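Local coordinates for putative lipoprotein YcdA (Bacillus subtilis subsp. subtilis str. 168, PDB 4R4G), which is of unknown function but is probably a membrane-anchored lipoprotein, with an Ig-like domain and an alpha-beta domain connected by a kinked helix, at residues Lys300-Asp303 against Ile304-Gln308. Residues are numbered along the deposited sequence; the frame is centred on the assembly and turned at random.
Sequences KKND and IDQWQ
One face of the Trp307 indole carries Lys301, whose CB stands 3.5 Å from the centroid of the six-membered ring and 4° off its normal, a CH-pi contact; Lys300 C approaches the ring obliquely. The carboxamides of Asn302 and Gln306 are turned 25° apart, and Asn302 ND2 donates a hydrogen bond to a lone pair of Gln306 OE1 (2.8 Å), although that oxygen lies out of the Asn302 amide plane. With CG wedged between backbone N and carbonyl carbon (chi1 75°), Asn302 OD1 accepts a weak hydrogen bond from Gln306 N (2.9 Å), and Asn302 N donates one to Gln306 O (3.1 Å). Gln306 NE2 bonds to Lys168 O, which links the turn to helix 165-170. Lys301 bends at chi3 alongside Asp305, leaving Lys301 NZ 3.6 Å from Asp305 OD2, a long salt bridge. Backbone bonds from Lys300 N to Gln308 O and Gln308 N to Lys300 O, each 3.0 Å, mark the antiparallel hairpin of strands 293-301 and 307-308. Replacing Trp307 by an alanine would probably leave Lys301 CB without its aromatic platform and open a gap against helix 145-157. The chemistry thus divides into aliphatic-on-aromatic packing beside that helix, a long ion pair, and a turn whose side-chain amides supply both donors and acceptors.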
loop_
_atom_site.group_PDB
_atom_site.type_symbol
_atom_site.label_atom_id
_atom_site.label_comp_id
_atom_site.label_asym_id
_atom_site.label_seq_id
_atom_site.Cartn_x
_atom_site.Cartn_y
_atom_site.Cartn_z
ATOM N N LYS A 300 -3.813 -7.993 1.374
ATOM C CA LYS A 300 -4.015 -9.151 0.515
ATOM C C LYS A 300 -5.265 -8.950 -0.326
ATOM O O LYS A 300 -6.337 -8.685 0.219
ATOM C CB LYS A 300 -4.093 -10.438 1.366
ATOM C CG LYS A 300 -2.711 -11.042 1.670
ATOM C CD LYS A 300 -2.686 -12.013 2.871
ATOM C CE LYS A 300 -1.424 -12.859 2.896
ATOM N NZ LYS A 300 -1.254 -13.597 4.180
ATOM N N LYS A 301 -5.116 -9.068 -1.661
ATOM C CA LYS A 301 -6.195 -8.891 -2.644
ATOM C C LYS A 301 -6.972 -10.192 -2.888
ATOM O O LYS A 301 -6.377 -11.271 -2.924
ATOM C CB LYS A 301 -5.610 -8.374 -3.974
ATOM C CG LYS A 301 -6.638 -7.986 -5.041
ATOM C CD LYS A 301 -5.983 -7.485 -6.323
ATOM C CE LYS A 301 -5.636 -8.567 -7.329
ATOM N NZ LYS A 301 -4.972 -8.002 -8.544
ATOM N N ASN A 302 -8.295 -10.079 -3.086
ATOM C CA ASN A 302 -9.154 -11.215 -3.392
ATOM C C ASN A 302 -9.388 -11.283 -4.930
ATOM O O ASN A 302 -8.598 -10.709 -5.691
ATOM C CB ASN A 302 -10.460 -11.149 -2.580
ATOM C CG ASN A 302 -11.514 -10.153 -3.016
ATOM O OD1 ASN A 302 -11.302 -9.261 -3.846
ATOM N ND2 ASN A 302 -12.710 -10.326 -2.488
ATOM N N ASP A 303 -10.446 -12.004 -5.379
ATOM C CA ASP A 303 -10.776 -12.158 -6.804
ATOM C C ASP A 303 -11.413 -10.885 -7.371
ATOM O O ASP A 303 -11.072 -10.474 -8.482
ATOM C CB ASP A 303 -11.731 -13.354 -7.045
ATOM C CG ASP A 303 -11.449 -14.596 -6.222
ATOM O OD1 ASP A 303 -11.803 -14.604 -5.001
ATOM O OD2 ASP A 303 -10.915 -15.575 -6.795
ATOM N N ILE A 304 -12.341 -10.274 -6.598
ATOM C CA ILE A 304 -13.130 -9.076 -6.918
ATOM C C ILE A 304 -12.322 -7.766 -6.611
ATOM O O ILE A 304 -12.899 -6.679 -6.587
ATOM C CB ILE A 304 -14.494 -9.213 -6.149
ATOM C CG1 ILE A 304 -15.463 -10.202 -6.866
ATOM C CG2 ILE A 304 -15.193 -7.902 -5.739
ATOM C CD1 ILE A 304 -15.945 -9.862 -8.349
ATOM N N ASP A 305 -10.972 -7.881 -6.509
ATOM C CA ASP A 305 -9.988 -6.814 -6.263
ATOM C C ASP A 305 -10.384 -5.934 -5.057
ATOM O O ASP A 305 -10.759 -4.759 -5.176
ATOM C CB ASP A 305 -9.699 -5.983 -7.527
ATOM C CG ASP A 305 -8.676 -6.624 -8.459
ATOM O OD1 ASP A 305 -8.728 -7.871 -8.647
ATOM O OD2 ASP A 305 -7.830 -5.886 -9.008
ATOM N N GLN A 306 -10.322 -6.572 -3.890
ATOM C CA GLN A 306 -10.599 -6.007 -2.586
ATOM C C GLN A 306 -9.410 -6.289 -1.714
ATOM O O GLN A 306 -8.919 -7.416 -1.698
ATOM C CB GLN A 306 -11.866 -6.607 -1.998
ATOM C CG GLN A 306 -13.129 -6.191 -2.708
ATOM C CD GLN A 306 -14.309 -6.908 -2.128
ATOM O OE1 GLN A 306 -14.268 -8.107 -1.848
ATOM N NE2 GLN A 306 -15.394 -6.189 -1.912
ATOM N N TRP A 307 -8.912 -5.278 -1.020
ATOM C CA TRP A 307 -7.739 -5.464 -0.189
ATOM C C TRP A 307 -8.113 -5.611 1.282
ATOM O O TRP A 307 -9.002 -4.921 1.782
ATOM C CB TRP A 307 -6.759 -4.325 -0.410
ATOM C CG TRP A 307 -6.188 -4.322 -1.792
ATOM C CD1 TRP A 307 -6.705 -3.703 -2.893
ATOM C CD2 TRP A 307 -5.019 -5.016 -2.231
ATOM N NE1 TRP A 307 -5.906 -3.938 -3.987
ATOM C CE2 TRP A 307 -4.861 -4.744 -3.611
ATOM C CE3 TRP A 307 -4.077 -5.842 -1.593
ATOM C CZ2 TRP A 307 -3.776 -5.228 -4.348
ATOM C CZ3 TRP A 307 -3.015 -6.343 -2.331
ATOM C CH2 TRP A 307 -2.862 -6.023 -3.685
ATOM N N GLN A 308 -7.441 -6.553 1.957
ATOM C CA GLN A 308 -7.695 -6.904 3.343
ATOM C C GLN A 308 -6.446 -6.864 4.214
ATOM O O GLN A 308 -5.339 -7.156 3.758
ATOM C CB GLN A 308 -8.300 -8.311 3.416
ATOM C CG GLN A 308 -9.818 -8.343 3.390
ATOM C CD GLN A 308 -10.347 -9.747 3.528
ATOM O OE1 GLN A 308 -10.138 -10.609 2.656
ATOM N NE2 GLN A 308 -11.061 -10.000 4.615
#